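PDB 5L6G: xylooligosaccharide oxidase from Myceliophthora thermophila, which oxidises the C1 hydroxyl of xylooligosaccharides and related sugars to lactones with a bicovalently bound FAD, passing the electrons to molecular oxygen to give hydrogen peroxide. Local coordinates for residues W243-Q257 against A351-I365. Numbering follows the deposited sequence.
Sequences WTNSSNVVKGWGALQ and ALPPDVLERVAEYWI. With NAG (2-acetamido-2-deoxy-beta-D-glucopyranose), chain F.
The carboxamide of Q257 pairs with the backbone of L352 through both its ends. L352 N gives a nearly straight bond to Q257 OE1 (2.9 Å), tilted off its carbonyl plane, while Q257 NE2 donates in the amide plane to a lone pair of L352 O at 2.9 Å. With CG set between backbone N and carbonyl carbon (chi1 71°), the amide reaches the loop backbone of L352. A leucine here would probably leave both L352 N and L352 O without these partners and the loop before helix 354-365 less firmly tied to helix 246-257.

In the first turn of helix 354-365, L357 sits as a knob among V250, W253, G254 and Q257. Its CD2 lies over the five-membered ring of W253, 3.7 Å from the centroid, a CH-pi contact; CD1 rests 3.9 Å from G254 CA. The far end of the same indole meets L352 CD1 and V360 CG1. Further along, V249 CG1 packs on A361 CB (3.6 Å), and W243 turns its edge to the face of W364, planes at 76°. S246 and A361, both small, come to 4.9 Å between their CA atoms.

Outside this layer, F436 of helix 426-437 touches W253, L352 and V360; W253 touches I379 and W364 touches I377 of strand 374-381. N245 carries the N-linked glycan and caps helix 246-257 by accepting from N248 N. Segments 246-257 and 354-365 pack obliquely antiparallel (136°, axes 8.5 Å apart at closest), a helix pair lying against the large antiparallel sheet of the substrate domain, as in related FAD-linked oxidases.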
loop_
_atom_site.group_PDB
_atom_site.type_symbol
_atom_site.label_atom_id
_atom_site.label_comp_id
_atom_site.label_asym_id
_atom_site.label_seq_id
_atom_site.Cartn_x
_atom_site.Cartn_y
_atom_site.Cartn_z
ATOM N N TRP A 243 -9.601 -1.836 25.714
ATOM C CA TRP A 243 -8.193 -1.495 25.804
ATOM C C TRP A 243 -8.014 -0.072 26.344
ATOM O O TRP A 243 -7.520 0.822 25.673
ATOM C CB TRP A 243 -7.526 -1.712 24.450
ATOM C CG TRP A 243 -7.298 -3.173 24.110
ATOM C CD1 TRP A 243 -7.885 -4.272 24.689
ATOM C CD2 TRP A 243 -6.452 -3.675 23.078
ATOM N NE1 TRP A 243 -7.423 -5.412 24.109
ATOM C CE2 TRP A 243 -6.551 -5.079 23.106
ATOM C CE3 TRP A 243 -5.598 -3.069 22.148
ATOM C CZ2 TRP A 243 -5.840 -5.895 22.226
ATOM C CZ3 TRP A 243 -4.882 -3.882 21.272
ATOM C CH2 TRP A 243 -5.010 -5.284 21.328
ATOM N N THR A 244 -8.423 0.096 27.590
ATOM C CA THR A 244 -8.513 1.406 28.232
ATOM C C THR A 244 -7.473 1.573 29.326
ATOM O O THR A 244 -7.407 2.619 29.946
ATOM C CB THR A 244 -9.885 1.583 28.888
ATOM O OG1 THR A 244 -10.201 0.391 29.621
ATOM C CG2 THR A 244 -10.950 1.838 27.824
ATOM N N ASN A 245 -6.692 0.534 29.600
ATOM C CA ASN A 245 -5.486 0.708 30.391
ATOM C C ASN A 245 -4.396 -0.225 29.886
ATOM O O ASN A 245 -4.656 -1.121 29.072
ATOM C CB ASN A 245 -5.747 0.524 31.879
ATOM C CG ASN A 245 -6.298 -0.835 32.218
ATOM O OD1 ASN A 245 -6.090 -1.800 31.497
ATOM N ND2 ASN A 245 -7.009 -0.911 33.360
ATOM N N SER A 246 -3.173 0.011 30.343
ATOM C CA SER A 246 -2.023 -0.700 29.801
ATOM C C SER A 246 -2.136 -2.210 30.028
ATOM O O SER A 246 -1.791 -2.981 29.140
ATOM C CB SER A 246 -0.706 -0.162 30.379
ATOM O OG SER A 246 -0.663 -0.379 31.765
ATOM N N SER A 247 -2.599 -2.637 31.195
ATOM C CA SER A 247 -2.649 -4.071 31.472
ATOM C C SER A 247 -3.636 -4.779 30.530
ATOM O O SER A 247 -3.356 -5.884 30.064
ATOM C CB SER A 247 -2.949 -4.380 32.950
ATOM O OG SER A 247 -4.211 -3.890 33.330
ATOM N N ASN A 248 -4.767 -4.138 30.226
ATOM C CA ASN A 248 -5.734 -4.714 29.304
ATOM C C ASN A 248 -5.176 -4.844 27.914
ATOM O O ASN A 248 -5.463 -5.822 27.234
ATOM C CB ASN A 248 -7.012 -3.891 29.235
ATOM C CG ASN A 248 -7.916 -4.127 30.432
ATOM O OD1 ASN A 248 -7.543 -4.818 31.378
ATOM N ND2 ASN A 248 -9.123 -3.591 30.371
ATOM N N VAL A 249 -4.377 -3.865 27.485
ATOM C CA VAL A 249 -3.793 -3.925 26.149
ATOM C C VAL A 249 -2.810 -5.080 26.094
ATOM O O VAL A 249 -2.782 -5.860 25.134
ATOM C CB VAL A 249 -3.043 -2.614 25.781
ATOM C CG1 VAL A 249 -2.240 -2.783 24.509
ATOM C CG2 VAL A 249 -4.028 -1.448 25.646
ATOM N N VAL A 250 -1.968 -5.167 27.111
ATOM C CA VAL A 250 -0.910 -6.162 27.107
ATOM C C VAL A 250 -1.520 -7.554 27.083
ATOM O O VAL A 250 -1.135 -8.394 26.298
ATOM C CB VAL A 250 -0.027 -6.014 28.356
ATOM C CG1 VAL A 250 0.859 -7.236 28.554
ATOM C CG2 VAL A 250 0.794 -4.735 28.258
ATOM N N LYS A 251 -2.458 -7.797 27.970
ATOM C CA LYS A 251 -3.049 -9.128 28.095
ATOM C C LYS A 251 -3.864 -9.480 26.854
ATOM O O LYS A 251 -3.861 -10.640 26.392
ATOM C CB LYS A 251 -3.926 -9.192 29.341
ATOM C CG LYS A 251 -3.142 -9.173 30.646
ATOM C CD LYS A 251 -4.045 -8.942 31.852
ATOM C CE LYS A 251 -5.040 -10.081 32.026
ATOM N NZ LYS A 251 -6.245 -9.663 32.806
ATOM N N GLY A 252 -4.538 -8.472 26.306
ATOM C CA GLY A 252 -5.385 -8.661 25.124
ATOM C C GLY A 252 -4.577 -8.960 23.889
ATOM O O GLY A 252 -4.836 -9.908 23.154
ATOM N N TRP A 253 -3.560 -8.142 23.668
ATOM C CA TRP A 253 -2.694 -8.307 22.534
ATOM C C TRP A 253 -1.876 -9.568 22.686
ATOM O O TRP A 253 -1.659 -10.273 21.707
ATOM C CB TRP A 253 -1.785 -7.079 22.425
ATOM C CG TRP A 253 -1.067 -6.867 21.152
ATOM C CD1 TRP A 253 -0.658 -7.795 20.239
ATOM C CD2 TRP A 253 -0.595 -5.610 20.683
ATOM N NE1 TRP A 253 0.019 -7.180 19.214
ATOM C CE2 TRP A 253 0.087 -5.837 19.479
ATOM C CE3 TRP A 253 -0.679 -4.304 21.182
ATOM C CZ2 TRP A 253 0.672 -4.804 18.746
ATOM C CZ3 TRP A 253 -0.093 -3.281 20.471
ATOM C CH2 TRP A 253 0.561 -3.532 19.253
ATOM N N GLY A 254 -1.428 -9.861 23.907
ATOM C CA GLY A 254 -0.622 -11.055 24.155
ATOM C C GLY A 254 -1.414 -12.290 23.755
ATOM O O GLY A 254 -0.877 -13.206 23.109
ATOM N N ALA A 255 -2.694 -12.316 24.133
ATOM C CA ALA A 255 -3.564 -13.417 23.759
ATOM C C ALA A 255 -3.756 -13.469 22.251
ATOM O O ALA A 255 -3.726 -14.545 21.666
ATOM C CB ALA A 255 -4.911 -13.297 24.432
ATOM N N LEU A 256 -3.997 -12.304 21.651
ATOM C CA LEU A 256 -4.303 -12.233 20.239
ATOM C C LEU A 256 -3.137 -12.734 19.384
ATOM O O LEU A 256 -3.336 -13.486 18.424
ATOM C CB LEU A 256 -4.666 -10.804 19.854
ATOM C CG LEU A 256 -5.131 -10.527 18.422
ATOM C CD1 LEU A 256 -6.473 -11.197 18.138
ATOM C CD2 LEU A 256 -5.222 -9.030 18.241
ATOM N N GLN A 257 -1.916 -12.300 19.704
ATOM C CA GLN A 257 -0.767 -12.752 18.927
ATOM C C GLN A 257 -0.504 -14.238 19.081
ATOM O O GLN A 257 -0.130 -14.898 18.110
ATOM C CB GLN A 257 0.493 -11.948 19.249
ATOM C CG GLN A 257 1.118 -12.174 20.596
ATOM C CD GLN A 257 2.267 -11.223 20.835
ATOM O OE1 GLN A 257 2.541 -10.330 20.008
ATOM N NE2 GLN A 257 2.960 -11.405 21.969
ATOM N N ALA A 351 5.703 -11.445 16.561
ATOM C CA ALA A 351 5.077 -11.340 17.875
ATOM C C ALA A 351 5.958 -10.436 18.754
ATOM O O ALA A 351 7.160 -10.334 18.558
ATOM C CB ALA A 351 4.891 -12.701 18.508
ATOM N N LEU A 352 5.339 -9.761 19.702
ATOM C CA LEU A 352 6.034 -8.813 20.557
ATOM C C LEU A 352 6.297 -9.434 21.925
ATOM O O LEU A 352 5.404 -10.030 22.512
ATOM C CB LEU A 352 5.163 -7.569 20.719
ATOM C CG LEU A 352 4.832 -6.851 19.408
ATOM C CD1 LEU A 352 4.001 -5.610 19.657
ATOM C CD2 LEU A 352 6.094 -6.513 18.664
ATOM N N PRO A 353 7.525 -9.307 22.434
ATOM C CA PRO A 353 7.760 -9.731 23.783
ATOM C C PRO A 353 6.936 -8.873 24.762
ATOM O O PRO A 353 6.632 -7.719 24.457
ATOM C CB PRO A 353 9.271 -9.564 23.959
ATOM C CG PRO A 353 9.730 -8.687 22.890
ATOM C CD PRO A 353 8.712 -8.707 21.798
ATOM N N PRO A 354 6.522 -9.448 25.893
ATOM C CA PRO A 354 5.673 -8.708 26.828
ATOM C C PRO A 354 6.253 -7.362 27.297
ATOM O O PRO A 354 5.497 -6.436 27.497
ATOM C CB PRO A 354 5.514 -9.686 27.982
ATOM C CG PRO A 354 5.515 -11.014 27.301
ATOM C CD PRO A 354 6.556 -10.892 26.221
ATOM N N ASP A 355 7.572 -7.277 27.441
ATOM C CA ASP A 355 8.260 -6.017 27.769
ATOM C C ASP A 355 7.961 -4.925 26.728
ATOM O O ASP A 355 7.715 -3.769 27.089
ATOM C CB ASP A 355 9.785 -6.234 27.913
ATOM C CG ASP A 355 10.375 -7.177 26.824
ATOM O OD1 ASP A 355 10.060 -8.395 26.860
ATOM O OD2 ASP A 355 11.152 -6.715 25.959
ATOM N N VAL A 356 7.946 -5.314 25.450
ATOM C CA VAL A 356 7.569 -4.414 24.373
ATOM C C VAL A 356 6.064 -4.154 24.391
ATOM O O VAL A 356 5.636 -3.019 24.220
ATOM C CB VAL A 356 8.001 -4.955 22.994
ATOM C CG1 VAL A 356 7.437 -4.113 21.859
ATOM C CG2 VAL A 356 9.515 -5.021 22.914
ATOM N N LEU A 357 5.244 -5.185 24.575
ATOM C CA LEU A 357 3.817 -4.934 24.736
ATOM C C LEU A 357 3.585 -3.843 25.808
ATOM O O LEU A 357 2.795 -2.915 25.608
ATOM C CB LEU A 357 3.078 -6.213 25.115
ATOM C CG LEU A 357 2.948 -7.238 23.996
ATOM C CD1 LEU A 357 2.293 -8.515 24.470
ATOM C CD2 LEU A 357 2.153 -6.646 22.852
ATOM N N GLU A 358 4.281 -3.944 26.929
ATOM C CA GLU A 358 4.082 -2.990 28.016
ATOM C C GLU A 358 4.466 -1.573 27.613
ATOM O O GLU A 358 3.734 -0.623 27.895
ATOM C CB GLU A 358 4.870 -3.413 29.252
ATOM C CG GLU A 358 4.332 -4.681 29.903
ATOM C CD GLU A 358 3.154 -4.452 30.849
ATOM O OE1 GLU A 358 2.679 -3.290 31.000
ATOM O OE2 GLU A 358 2.683 -5.482 31.413
ATOM N N ARG A 359 5.606 -1.428 26.946
ATOM C CA ARG A 359 6.036 -0.097 26.530
ATOM C C ARG A 359 5.086 0.505 25.482
ATOM O O ARG A 359 4.741 1.676 25.537
ATOM C CB ARG A 359 7.482 -0.138 26.051
ATOM C CG ARG A 359 8.432 -0.580 27.168
ATOM C CD ARG A 359 9.892 -0.626 26.734
ATOM N NE ARG A 359 10.056 -1.254 25.417
ATOM C CZ ARG A 359 10.703 -0.732 24.366
ATOM N NH1 ARG A 359 11.320 0.457 24.428
ATOM N NH2 ARG A 359 10.769 -1.423 23.238
ATOM N N VAL A 360 4.670 -0.308 24.524
ATOM C CA VAL A 360 3.722 0.106 23.483
ATOM C C VAL A 360 2.378 0.475 24.090
ATOM O O VAL A 360 1.761 1.479 23.704
ATOM C CB VAL A 360 3.566 -1.029 22.432
ATOM C CG1 VAL A 360 2.374 -0.800 21.499
ATOM C CG2 VAL A 360 4.865 -1.185 21.646
ATOM N N ALA A 361 1.923 -0.334 25.048
ATOM C CA ALA A 361 0.657 -0.077 25.738
ATOM C C ALA A 361 0.714 1.191 26.574
ATOM O O ALA A 361 -0.228 1.977 26.580
ATOM C CB ALA A 361 0.286 -1.259 26.619
ATOM N N GLU A 362 1.818 1.377 27.297
ATOM C CA GLU A 362 1.978 2.560 28.129
ATOM C C GLU A 362 1.990 3.785 27.232
ATOM O O GLU A 362 1.385 4.788 27.536
ATOM C CB GLU A 362 3.249 2.489 28.991
ATOM C CG GLU A 362 3.115 1.469 30.117
ATOM C CD GLU A 362 4.307 1.417 31.064
ATOM O OE1 GLU A 362 5.051 2.432 31.165
ATOM O OE2 GLU A 362 4.474 0.367 31.725
ATOM N N TYR A 363 2.651 3.677 26.097
ATOM C CA TYR A 363 2.666 4.794 25.164
ATOM C C TYR A 363 1.242 5.107 24.673
ATOM O O TYR A 363 0.855 6.262 24.537
ATOM C CB TYR A 363 3.567 4.481 23.985
ATOM C CG TYR A 363 3.997 5.732 23.276
ATOM C CD1 TYR A 363 5.137 6.407 23.673
ATOM C CD2 TYR A 363 3.245 6.257 22.226
ATOM C CE1 TYR A 363 5.542 7.570 23.032
ATOM C CE2 TYR A 363 3.638 7.418 21.576
ATOM C CZ TYR A 363 4.792 8.077 21.987
ATOM O OH TYR A 363 5.212 9.221 21.331
ATOM N N TRP A 364 0.491 4.044 24.391
ATOM C CA TRP A 364 -0.872 4.154 23.878
ATOM C C TRP A 364 -1.725 4.911 24.871
ATOM O O TRP A 364 -2.356 5.913 24.534
ATOM C CB TRP A 364 -1.440 2.750 23.662
ATOM C CG TRP A 364 -2.733 2.634 22.899
ATOM C CD1 TRP A 364 -3.838 3.446 22.963
ATOM C CD2 TRP A 364 -3.076 1.571 22.023
ATOM N NE1 TRP A 364 -4.830 2.965 22.135
ATOM C CE2 TRP A 364 -4.392 1.810 21.558
ATOM C CE3 TRP A 364 -2.390 0.440 21.563
ATOM C CZ2 TRP A 364 -5.028 0.960 20.648
ATOM C CZ3 TRP A 364 -3.022 -0.403 20.662
ATOM C CH2 TRP A 364 -4.337 -0.139 20.221
ATOM N N ILE A 365 -1.690 4.453 26.117
ATOM C CA ILE A 365 -2.591 4.948 27.137
ATOM C C ILE A 365 -2.164 6.314 27.645
ATOM O O ILE A 365 -2.986 7.192 27.792
ATOM C CB ILE A 365 -2.740 3.937 28.274
ATOM C CG1 ILE A 365 -3.311 2.630 27.729
ATOM C CG2 ILE A 365 -3.619 4.512 29.381
ATOM C CD1 ILE A 365 -4.646 2.769 27.019
HETATM C C1 NAG F . -7.605 -2.131 33.865
HETATM C C2 NAG F . -7.314 -2.339 35.359
HETATM C C3 NAG F . -8.012 -3.575 35.893
HETATM C C4 NAG F . -9.486 -3.531 35.540
HETATM C C5 NAG F . -9.631 -3.355 34.025
HETATM C C6 NAG F . -11.086 -3.233 33.616
HETATM C C7 NAG F . -5.132 -1.558 36.141
HETATM C C8 NAG F . -3.704 -1.928 36.410
HETATM N N2 NAG F . -5.909 -2.529 35.657
HETATM O O3 NAG F . -7.800 -3.624 37.287
HETATM O O4 NAG F . -10.068 -4.742 35.947
HETATM O O5 NAG F . -8.997 -2.157 33.626
HETATM O O6 NAG F . -11.178 -3.333 32.217
HETATM O O7 NAG F . -5.522 -0.411 36.365
#